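Local atomic coordinates of BtGH115A (Bacteroides thetaiotaomicron, PDB entry 5BY3), a protein that acts as a family GH115 4-O-methyl-alpha-glucuronidase, a glycoside hydrolase with specificity for decorated arabinogalactans. Residues Q339-Y344 / L355-D360; D349-G354 / L363-D368; T210-M215 / G389-V394; D321-L326 / K332-V337. All coordinates share one frame; numbering follows the deposited sequence.

Contact 1: residues Q339-Y344 / L355-D360; sequences QVFIPY and LQVPED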
# COMPACT_ATOMS: atom_id res chain seq x y z
N GLN A 339 16.57 -6.90 -13.04
CA GLN A 339 15.89 -8.18 -13.00
C GLN A 339 15.26 -8.46 -11.64
O GLN A 339 15.85 -8.16 -10.60
CB GLN A 339 16.89 -9.30 -13.38
CG GLN A 339 17.08 -9.41 -14.90
CD GLN A 339 18.28 -10.23 -15.31
OE1 GLN A 339 18.23 -11.46 -15.32
NE2 GLN A 339 19.36 -9.55 -15.65
N VAL A 340 14.08 -9.06 -11.62
CA VAL A 340 13.45 -9.36 -10.34
C VAL A 340 12.95 -10.81 -10.33
O VAL A 340 12.43 -11.32 -11.32
CB VAL A 340 12.34 -8.31 -9.97
CG1 VAL A 340 11.15 -8.35 -10.93
CG2 VAL A 340 11.83 -8.46 -8.52
N PHE A 341 13.11 -11.45 -9.18
CA PHE A 341 12.48 -12.72 -8.94
C PHE A 341 11.55 -12.56 -7.74
O PHE A 341 11.98 -12.09 -6.67
CB PHE A 341 13.54 -13.82 -8.70
CG PHE A 341 12.94 -15.16 -8.36
CD1 PHE A 341 12.08 -15.82 -9.26
CD2 PHE A 341 13.21 -15.76 -7.13
CE1 PHE A 341 11.51 -17.05 -8.95
CE2 PHE A 341 12.65 -17.01 -6.82
CZ PHE A 341 11.80 -17.64 -7.74
N ILE A 342 10.28 -12.95 -7.94
CA ILE A 342 9.22 -12.70 -6.95
C ILE A 342 8.62 -14.01 -6.44
O ILE A 342 7.73 -14.56 -7.10
CB ILE A 342 8.08 -11.78 -7.49
CG1 ILE A 342 8.68 -10.60 -8.23
CG2 ILE A 342 7.18 -11.27 -6.34
CD1 ILE A 342 7.74 -9.95 -9.18
N PRO A 343 9.12 -14.52 -5.29
CA PRO A 343 8.56 -15.73 -4.66
C PRO A 343 7.30 -15.43 -3.79
O PRO A 343 7.35 -15.33 -2.56
CB PRO A 343 9.74 -16.31 -3.88
CG PRO A 343 10.59 -15.13 -3.56
CD PRO A 343 10.28 -14.02 -4.54
N TYR A 344 6.19 -15.25 -4.49
CA TYR A 344 4.87 -14.98 -3.95
C TYR A 344 4.12 -16.32 -3.86
O TYR A 344 4.34 -17.21 -4.71
CB TYR A 344 4.16 -14.02 -4.92
CG TYR A 344 2.73 -13.68 -4.62
CD1 TYR A 344 2.37 -13.02 -3.45
CD2 TYR A 344 1.74 -14.01 -5.53
CE1 TYR A 344 1.03 -12.69 -3.20
CE2 TYR A 344 0.40 -13.69 -5.30
CZ TYR A 344 0.04 -13.04 -4.14
OH TYR A 344 -1.30 -12.73 -3.93
N LEU A 355 16.84 -23.14 -4.19
CA LEU A 355 16.97 -22.76 -5.61
C LEU A 355 18.05 -21.70 -5.80
O LEU A 355 18.15 -20.77 -4.98
CB LEU A 355 15.64 -22.27 -6.13
CG LEU A 355 15.52 -21.55 -7.47
CD1 LEU A 355 15.60 -22.44 -8.70
CD2 LEU A 355 14.17 -20.83 -7.45
N GLN A 356 18.84 -21.83 -6.86
CA GLN A 356 19.91 -20.86 -7.11
C GLN A 356 19.42 -19.74 -8.02
O GLN A 356 19.00 -19.98 -9.16
CB GLN A 356 21.19 -21.54 -7.64
CG GLN A 356 21.83 -22.56 -6.69
CD GLN A 356 21.93 -22.10 -5.24
OE1 GLN A 356 22.72 -21.23 -4.90
NE2 GLN A 356 21.12 -22.69 -4.37
N VAL A 357 19.44 -18.51 -7.51
CA VAL A 357 19.04 -17.34 -8.31
C VAL A 357 20.30 -16.48 -8.47
O VAL A 357 20.96 -16.19 -7.47
CB VAL A 357 17.85 -16.55 -7.65
CG1 VAL A 357 17.33 -15.45 -8.54
CG2 VAL A 357 16.67 -17.46 -7.33
N PRO A 358 20.65 -16.09 -9.71
CA PRO A 358 21.90 -15.34 -9.94
C PRO A 358 21.93 -14.04 -9.16
O PRO A 358 20.92 -13.31 -9.13
CB PRO A 358 21.91 -15.09 -11.45
CG PRO A 358 21.04 -16.18 -12.01
CD PRO A 358 19.96 -16.38 -10.98
N GLU A 359 23.08 -13.80 -8.52
CA GLU A 359 23.28 -12.77 -7.47
C GLU A 359 22.84 -11.33 -7.83
O GLU A 359 22.50 -10.54 -6.94
CB GLU A 359 24.75 -12.75 -6.98
CG GLU A 359 25.32 -14.09 -6.47
CD GLU A 359 25.09 -14.32 -4.98
OE1 GLU A 359 25.56 -13.52 -4.13
OE2 GLU A 359 24.44 -15.33 -4.64
N ASP A 360 22.85 -11.02 -9.13
CA ASP A 360 22.43 -9.71 -9.60
C ASP A 360 20.89 -9.53 -9.58
O ASP A 360 20.41 -8.40 -9.54
CB ASP A 360 22.99 -9.44 -11.00
CG ASP A 360 22.55 -10.49 -12.03
OD1 ASP A 360 23.02 -11.65 -11.94
OD2 ASP A 360 21.75 -10.15 -12.94
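Phe341 meets Val357 and Leu355 along nearly the whole length of its side chain, an example of how a strand residue fastens the loop that leads back to the sheet. With CG anti to the backbone N (chi1 176°), the ring leaves strand 339-341 heading for 355-360. Phe341 CB begins the contact, 4.1 Å from Val357 CG1. Farther out, Phe341 CD2 packs against the other branch, Val357 CG2, at 3.9 Å. Phe341 CE2 is shared between that methyl and Leu355 CD2, and Phe341 CZ at the tip sits 4.0 Å from the same leucine methyl. Both methyls approach the ring obliquely. An alanine at Phe341 is likely to open a gap between strand and loop, with Val357 CG2 and Leu355 CD2 stripped of their partner. At the other end Gln339 NE2 stands 3.7 Å from Asp360 OD2, the amide and carboxylate planes turned 71° apart; NE2 donates to Val337 O, while Arg323 links the two groups, through NH1 to Gln339 OE1 and by a salt bridge from NH2 to Asp360 OD1. Such packing is characteristic of a beta-alpha-beta unit of the TIM-barrel clan: the segment entering strand 362-366 folds over the neighbouring strand 339-341.

Contact 2: residues D349-G354 / L363-D368; sequences DIYHAG and LMWCDD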
# COMPACT_ATOMS: atom_id res chain seq x y z
N ASP A 349 8.08 -21.33 -1.20
CA ASP A 349 8.47 -22.75 -0.95
C ASP A 349 9.54 -23.24 -1.93
O ASP A 349 10.55 -23.83 -1.52
CB ASP A 349 7.29 -23.75 -1.00
CG ASP A 349 6.20 -23.47 0.03
OD1 ASP A 349 6.49 -23.02 1.16
OD2 ASP A 349 5.02 -23.73 -0.30
N ILE A 350 9.32 -23.02 -3.22
CA ILE A 350 10.28 -23.47 -4.21
C ILE A 350 11.65 -22.73 -4.15
O ILE A 350 12.71 -23.36 -4.35
CB ILE A 350 9.63 -23.69 -5.61
CG1 ILE A 350 10.66 -24.08 -6.65
CG2 ILE A 350 8.81 -22.51 -6.11
CD1 ILE A 350 11.26 -25.43 -6.38
N TYR A 351 11.65 -21.45 -3.76
CA TYR A 351 12.91 -20.76 -3.38
C TYR A 351 13.63 -21.49 -2.23
O TYR A 351 14.74 -21.99 -2.44
CB TYR A 351 12.67 -19.28 -3.06
CG TYR A 351 13.87 -18.60 -2.45
CD1 TYR A 351 14.92 -18.10 -3.25
CD2 TYR A 351 13.97 -18.45 -1.05
CE1 TYR A 351 16.01 -17.48 -2.68
CE2 TYR A 351 15.07 -17.83 -0.46
CZ TYR A 351 16.09 -17.34 -1.29
OH TYR A 351 17.20 -16.71 -0.71
N HIS A 352 12.96 -21.58 -1.06
CA HIS A 352 13.43 -22.30 0.17
C HIS A 352 13.84 -23.77 0.02
O HIS A 352 14.41 -24.34 0.94
CB HIS A 352 12.39 -22.20 1.30
CG HIS A 352 12.37 -20.86 1.98
ND1 HIS A 352 11.21 -20.30 2.48
CD2 HIS A 352 13.36 -19.96 2.21
CE1 HIS A 352 11.49 -19.12 3.00
NE2 HIS A 352 12.79 -18.88 2.84
N ALA A 353 13.58 -24.38 -1.12
CA ALA A 353 14.04 -25.75 -1.35
C ALA A 353 15.46 -25.74 -1.97
O ALA A 353 15.85 -26.66 -2.72
CB ALA A 353 13.04 -26.45 -2.25
N GLY A 354 16.21 -24.67 -1.65
CA GLY A 354 17.53 -24.37 -2.19
C GLY A 354 17.65 -24.07 -3.68
O GLY A 354 18.48 -24.66 -4.38
N LEU A 363 15.77 -9.99 -5.29
CA LEU A 363 14.82 -10.95 -4.70
C LEU A 363 13.62 -10.19 -4.09
O LEU A 363 13.78 -9.36 -3.18
CB LEU A 363 15.49 -11.81 -3.63
CG LEU A 363 16.66 -12.75 -3.98
CD1 LEU A 363 17.13 -13.43 -2.71
CD2 LEU A 363 16.31 -13.82 -5.02
N MSE A 364 12.41 -10.47 -4.57
CA MSE A 364 11.26 -9.70 -4.07
C MSE A 364 10.37 -10.43 -3.08
O MSE A 364 9.55 -11.27 -3.44
CB MSE A 364 10.45 -9.06 -5.18
CG MSE A 364 9.72 -7.85 -4.60
SE MSE A 364 8.47 -7.25 -5.98
CE MSE A 364 9.53 -5.63 -6.18
N TRP A 365 10.50 -10.07 -1.82
CA TRP A 365 9.65 -10.67 -0.80
C TRP A 365 8.21 -10.15 -0.86
O TRP A 365 7.93 -9.09 -1.45
CB TRP A 365 10.32 -10.50 0.57
CG TRP A 365 11.78 -10.87 0.47
CD1 TRP A 365 12.87 -10.05 0.63
CD2 TRP A 365 12.30 -12.16 0.12
NE1 TRP A 365 14.03 -10.75 0.43
CE2 TRP A 365 13.72 -12.05 0.11
CE3 TRP A 365 11.72 -13.40 -0.18
CZ2 TRP A 365 14.56 -13.13 -0.17
CZ3 TRP A 365 12.56 -14.49 -0.46
CH2 TRP A 365 13.95 -14.34 -0.46
N CYS A 366 7.31 -10.93 -0.29
CA CYS A 366 5.89 -10.64 -0.38
C CYS A 366 5.22 -10.57 0.97
O CYS A 366 5.62 -11.27 1.89
CB CYS A 366 5.22 -11.71 -1.22
SG CYS A 366 5.75 -11.51 -2.91
N ASP A 367 4.20 -9.71 1.11
CA ASP A 367 3.37 -9.72 2.30
C ASP A 367 2.33 -10.84 2.11
O ASP A 367 2.30 -11.42 1.05
CB ASP A 367 2.73 -8.35 2.54
CG ASP A 367 1.53 -8.06 1.62
OD1 ASP A 367 1.14 -8.88 0.73
OD2 ASP A 367 0.95 -6.99 1.80
N ASP A 368 1.48 -11.11 3.11
CA ASP A 368 0.54 -12.22 3.06
C ASP A 368 -0.83 -11.76 2.54
O ASP A 368 -1.86 -12.35 2.83
CB ASP A 368 0.42 -12.84 4.45
CG ASP A 368 -0.18 -11.86 5.51
OD1 ASP A 368 -0.37 -10.65 5.25
OD2 ASP A 368 -0.47 -12.34 6.63
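Tyr351 and Trp365 form an edge-to-face aromatic pair, here bringing helix 347-352 onto strand 362-366. The ring centroids lie 5.3 Å apart and the planes are 74° from each other; the tryptophan supplies the edge and the tyrosine the face. Trp365 CH2 makes the closest approach, 3.7 Å from Tyr351 CE2. The torsions explain the encounter: Tyr351 has CG anti to the backbone N (chi1 170°), which carries its ring from the helix to the strand, whereas Trp365 places CG anti to its carbonyl carbon (chi1 -46°) and extends the benzo edge to meet it. Leu363, two residues earlier on the strand, lays CB over one face of the indole and brings CD1 to 3.8 Å from Tyr351 OH. The polar ends are secured elsewhere, the phenol hydroxyl by Glu381 and Trp365 NE1 by Asn388. Replacing Tyr351 by a serine would probably leave the Trp365 edge without its aromatic face and Glu381 without this hydroxyl. Within the beta-alpha-beta unit, the pair thus joins helix 347-352 to strand 362-366, which runs between strands 339-341 and 388-393, while Ile350 turns to helix 308-329.

Contact 3: residues T210-M215 / G389-V394; sequences TYWPAM and GVYYHV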
# COMPACT_ATOMS: atom_id res chain seq x y z
N THR A 210 8.25 3.32 -11.11
CA THR A 210 7.94 1.98 -11.59
C THR A 210 6.41 1.73 -11.69
O THR A 210 5.66 2.29 -10.92
CB THR A 210 8.62 0.95 -10.66
OG1 THR A 210 10.03 1.24 -10.57
CG2 THR A 210 8.41 -0.46 -11.13
N TYR A 211 5.97 0.89 -12.61
CA TYR A 211 4.56 0.58 -12.80
C TYR A 211 4.39 -0.87 -13.19
O TYR A 211 5.12 -1.36 -14.03
CB TYR A 211 3.97 1.47 -13.90
CG TYR A 211 2.50 1.29 -14.25
CD1 TYR A 211 1.52 1.16 -13.27
CD2 TYR A 211 2.07 1.31 -15.59
CE1 TYR A 211 0.19 0.99 -13.60
CE2 TYR A 211 0.76 1.18 -15.93
CZ TYR A 211 -0.20 1.01 -14.94
OH TYR A 211 -1.54 0.87 -15.28
N TRP A 212 3.46 -1.56 -12.54
CA TRP A 212 2.98 -2.85 -13.01
C TRP A 212 1.58 -2.59 -13.54
O TRP A 212 0.67 -2.34 -12.77
CB TRP A 212 2.93 -3.89 -11.88
CG TRP A 212 4.27 -4.34 -11.31
CD1 TRP A 212 5.53 -3.87 -11.62
CD2 TRP A 212 4.45 -5.32 -10.29
NE1 TRP A 212 6.49 -4.54 -10.88
CE2 TRP A 212 5.85 -5.42 -10.05
CE3 TRP A 212 3.58 -6.15 -9.58
CZ2 TRP A 212 6.37 -6.31 -9.12
CZ3 TRP A 212 4.09 -7.03 -8.66
CH2 TRP A 212 5.46 -7.11 -8.44
N PRO A 213 1.39 -2.63 -14.87
CA PRO A 213 0.11 -2.26 -15.48
C PRO A 213 -0.99 -3.24 -15.12
O PRO A 213 -0.67 -4.33 -14.68
CB PRO A 213 0.41 -2.35 -16.97
CG PRO A 213 1.48 -3.41 -17.07
CD PRO A 213 2.34 -3.20 -15.86
N ALA A 214 -2.27 -2.87 -15.30
CA ALA A 214 -3.44 -3.80 -15.16
C ALA A 214 -3.26 -4.97 -16.08
O ALA A 214 -2.75 -4.80 -17.19
CB ALA A 214 -4.75 -3.11 -15.51
N MSE A 215 -3.73 -6.14 -15.67
CA MSE A 215 -3.40 -7.36 -16.39
C MSE A 215 -4.42 -8.42 -16.19
O MSE A 215 -4.22 -9.58 -16.58
CB MSE A 215 -1.99 -7.85 -15.95
CG MSE A 215 -1.73 -8.08 -14.45
SE MSE A 215 -2.77 -9.57 -13.68
CE MSE A 215 -1.49 -11.06 -13.88
N GLY A 389 13.73 -6.63 -2.55
CA GLY A 389 12.50 -5.89 -2.71
C GLY A 389 11.32 -6.42 -1.89
O GLY A 389 11.42 -7.44 -1.20
N VAL A 390 10.19 -5.71 -1.98
CA VAL A 390 8.92 -6.13 -1.36
C VAL A 390 7.72 -5.71 -2.21
O VAL A 390 7.68 -4.59 -2.75
CB VAL A 390 8.78 -5.71 0.14
CG1 VAL A 390 8.62 -4.20 0.33
CG2 VAL A 390 7.66 -6.48 0.83
N TYR A 391 6.78 -6.66 -2.33
CA TYR A 391 5.51 -6.50 -2.96
C TYR A 391 4.51 -6.55 -1.80
O TYR A 391 4.37 -7.60 -1.15
CB TYR A 391 5.26 -7.64 -3.95
CG TYR A 391 3.85 -7.76 -4.50
CD1 TYR A 391 3.09 -6.61 -4.90
CD2 TYR A 391 3.26 -9.01 -4.66
CE1 TYR A 391 1.79 -6.74 -5.42
CE2 TYR A 391 1.95 -9.15 -5.17
CZ TYR A 391 1.22 -8.02 -5.54
OH TYR A 391 -0.06 -8.18 -6.04
N TYR A 392 3.84 -5.41 -1.57
CA TYR A 392 2.93 -5.16 -0.45
C TYR A 392 1.51 -4.89 -0.94
O TYR A 392 1.34 -4.34 -2.04
CB TYR A 392 3.42 -3.96 0.35
CG TYR A 392 2.92 -3.85 1.80
CD1 TYR A 392 3.59 -4.50 2.84
CD2 TYR A 392 1.82 -3.07 2.14
CE1 TYR A 392 3.15 -4.39 4.15
CE2 TYR A 392 1.38 -2.95 3.44
CZ TYR A 392 2.06 -3.61 4.45
OH TYR A 392 1.65 -3.50 5.75
N HIS A 393 0.50 -5.26 -0.14
CA HIS A 393 -0.91 -5.11 -0.50
C HIS A 393 -1.63 -4.10 0.36
O HIS A 393 -1.62 -4.24 1.58
CB HIS A 393 -1.66 -6.44 -0.39
CG HIS A 393 -1.40 -7.39 -1.51
ND1 HIS A 393 -0.27 -8.18 -1.57
CD2 HIS A 393 -2.14 -7.71 -2.60
CE1 HIS A 393 -0.31 -8.93 -2.65
NE2 HIS A 393 -1.44 -8.67 -3.29
N VAL A 394 -2.27 -3.11 -0.26
CA VAL A 394 -3.34 -2.32 0.43
C VAL A 394 -4.72 -2.63 -0.17
O VAL A 394 -5.72 -2.03 0.19
CB VAL A 394 -3.09 -0.79 0.50
CG1 VAL A 394 -1.86 -0.46 1.36
CG2 VAL A 394 -2.99 -0.18 -0.89
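Two torsions, one on each strand, direct Trp212 and Tyr391 at each other. In Trp212, CG lies anti to the carbonyl carbon (chi1 -68°), and a chi2 of 4° swings CD1 to the CA side, so that the six-membered ring is carried to the far side. Tyr391 has CG anti to the backbone N, and its phenol ring comes forward to receive the indole. The meeting shows that aromatic residues need not stack to pack well. Trp212 CZ3 rests 3.9 Å from Tyr391 CD1, with CE1 almost as near, above one face of the phenol and displaced to its rim. The planes are inclined at 43°, and the six-membered ring and phenol centroids are 5.2 Å apart, an oblique arrangement. On the opposite face of the phenol lies His393 ND1, from two residues along the same strand; flanked by it and by Trp212 CZ3, the tyrosine ring is probably limited in its rotation. Asn433 ND2, at the end of strand 429-433, anchors the hydroxyl end. Phe166 meets the indole edge-to-face. In the order of the parallel sheet, strands 162-166 and 429-433 come between 210-212 and 388-393, so this contact reaches past two strands through side chains alone, in keeping with the buried interior of a TIM-type barrel.

Contact 4: residues D321-L326 / K332-V337; sequences DQRGLL and KDVTQV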
# COMPACT_ATOMS: atom_id res chain seq x y z
N ASP A 321 17.43 -19.58 -20.09
CA ASP A 321 16.89 -19.11 -21.39
C ASP A 321 16.40 -17.68 -21.34
O ASP A 321 16.49 -16.96 -22.36
CB ASP A 321 15.71 -19.95 -21.88
CG ASP A 321 15.99 -21.45 -21.88
OD1 ASP A 321 16.95 -21.92 -21.22
OD2 ASP A 321 15.18 -22.16 -22.53
N GLN A 322 15.84 -17.29 -20.19
CA GLN A 322 15.31 -15.94 -20.02
C GLN A 322 16.42 -14.89 -20.01
O GLN A 322 16.33 -13.91 -20.74
CB GLN A 322 14.46 -15.84 -18.75
CG GLN A 322 13.07 -16.42 -18.92
CD GLN A 322 12.27 -16.36 -17.62
OE1 GLN A 322 12.81 -16.25 -16.52
NE2 GLN A 322 10.95 -16.45 -17.76
N ARG A 323 17.46 -15.12 -19.21
CA ARG A 323 18.68 -14.32 -19.27
C ARG A 323 19.37 -14.39 -20.67
O ARG A 323 19.94 -13.40 -21.15
CB ARG A 323 19.63 -14.70 -18.13
CG ARG A 323 19.09 -14.24 -16.78
CD ARG A 323 19.62 -14.98 -15.56
NE ARG A 323 21.00 -14.61 -15.19
CZ ARG A 323 21.41 -13.43 -14.73
NH1 ARG A 323 20.58 -12.40 -14.58
NH2 ARG A 323 22.69 -13.25 -14.43
N GLY A 324 19.26 -15.56 -21.31
CA GLY A 324 19.61 -15.73 -22.71
C GLY A 324 19.06 -14.66 -23.63
O GLY A 324 19.82 -14.06 -24.39
N LEU A 325 17.75 -14.42 -23.58
CA LEU A 325 17.14 -13.42 -24.49
C LEU A 325 17.61 -12.00 -24.19
O LEU A 325 17.71 -11.14 -25.08
CB LEU A 325 15.61 -13.43 -24.37
CG LEU A 325 14.86 -14.64 -24.89
CD1 LEU A 325 13.64 -14.98 -24.01
CD2 LEU A 325 14.49 -14.35 -26.33
N LEU A 326 17.85 -11.76 -22.90
CA LEU A 326 18.34 -10.50 -22.39
C LEU A 326 19.76 -10.22 -22.89
O LEU A 326 19.99 -9.12 -23.44
CB LEU A 326 18.21 -10.47 -20.86
CG LEU A 326 16.77 -10.52 -20.25
CD1 LEU A 326 16.84 -10.33 -18.75
CD2 LEU A 326 15.80 -9.51 -20.86
N LYS A 332 24.71 -7.23 -23.59
CA LYS A 332 25.62 -8.37 -23.61
C LYS A 332 26.10 -8.78 -22.20
O LYS A 332 26.32 -9.97 -21.95
CB LYS A 332 26.77 -8.13 -24.60
CG LYS A 332 27.48 -9.42 -25.05
CD LYS A 332 26.55 -10.47 -25.68
CE LYS A 332 27.20 -11.85 -25.73
NZ LYS A 332 26.21 -12.97 -25.81
N ASP A 333 26.24 -7.81 -21.29
CA ASP A 333 26.38 -8.11 -19.85
C ASP A 333 24.99 -8.02 -19.22
O ASP A 333 24.37 -6.94 -19.25
CB ASP A 333 27.35 -7.13 -19.16
CG ASP A 333 27.71 -7.56 -17.71
OD1 ASP A 333 27.08 -8.48 -17.12
OD2 ASP A 333 28.63 -6.94 -17.13
N VAL A 334 24.50 -9.13 -18.67
CA VAL A 334 23.11 -9.17 -18.14
C VAL A 334 22.96 -8.55 -16.76
O VAL A 334 21.87 -8.11 -16.41
CB VAL A 334 22.37 -10.55 -18.21
CG1 VAL A 334 21.82 -10.79 -19.60
CG2 VAL A 334 23.20 -11.72 -17.68
N THR A 335 24.07 -8.49 -16.02
CA THR A 335 24.14 -7.79 -14.73
C THR A 335 23.91 -6.27 -14.90
O THR A 335 23.77 -5.55 -13.90
CB THR A 335 25.48 -8.07 -13.99
OG1 THR A 335 26.56 -7.37 -14.64
CG2 THR A 335 25.82 -9.56 -13.97
N GLN A 336 23.85 -5.80 -16.15
CA GLN A 336 23.46 -4.42 -16.49
C GLN A 336 21.96 -4.34 -16.88
O GLN A 336 21.46 -3.25 -17.21
CB GLN A 336 24.38 -3.77 -17.58
CG GLN A 336 25.93 -3.84 -17.42
CD GLN A 336 26.49 -3.41 -16.04
OE1 GLN A 336 26.85 -4.26 -15.22
NE2 GLN A 336 26.60 -2.10 -15.80
N VAL A 337 21.26 -5.47 -16.85
CA VAL A 337 19.80 -5.50 -17.12
C VAL A 337 19.10 -5.68 -15.78
O VAL A 337 19.41 -6.63 -15.06
CB VAL A 337 19.38 -6.67 -18.03
CG1 VAL A 337 17.92 -6.53 -18.42
CG2 VAL A 337 20.23 -6.74 -19.29
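Val334 is the centre of this contact, its two methyls divided between Arg323 and Leu326 on the preceding helix. Val334 CG1 settles close to the helix backbone, 3.6 Å from Arg323 O and 3.8 Å from Leu326 CB. Val334 CG2 takes the other direction and lies over one face of the Arg323 guanidinium, nearest to NH2 at 3.6 Å and displaced to the rim of the group. Arg323 can present that face because its chain bends at chi3 (75°), which folds the guanidinium back over the valine. Leu326 has CG anti to its carbonyl carbon, and its CD1 extends beyond Val334 to touch Val337 CG1 at 4.0 Å. The loop is shaped from within: Val337 N donates to Val334 O (2.7 Å), and just before, Asp333 OD1 closes an Asx turn by accepting from Thr335 N. Thr335 OG1 donates to the same oxygen at 2.8 Å, both donors coming from one face of the carboxylate. Across the two segments, then, the contact is one of apolar packing, in which even the arginine takes part through a flat face while its nitrogens serve Gln339 and Asp360. These two bonds, from NH1 to Gln339 OE1 and from NH2 to Asp360 OD1, are likely to fix the turn of the guanidinium, with Val334 CG2 over one face near its rim, and the charge is probably balanced by Asp360 despite the hydrophobic neighbour.

Overall arrangement
All four contacts belong to one parallel sheet and its surroundings. Contacts 1 and 2, with centres about 9 Å apart, share a beta-alpha-beta unit and are joined by Phe341 O and Met364 N at 2.7 Å. Contact 4 precedes contact 1 in the chain, their centres about 13 Å apart, and Arg323 ties them together. Contact 3 encloses the others in sequence; strand 362-366 pairs with strand 388-393 through Leu363 O and Gly389 N at 2.8 Å, and Ile342 CD1 of contact 1 packs on Trp212 CH2 at 3.7 Å. The Tyr391 side chain lies about 13 Å from the bound nickel ion, whose site includes Leu404 and Asp436; contact 4 remains peripheral, its centre about 23 Å from that of contact 3.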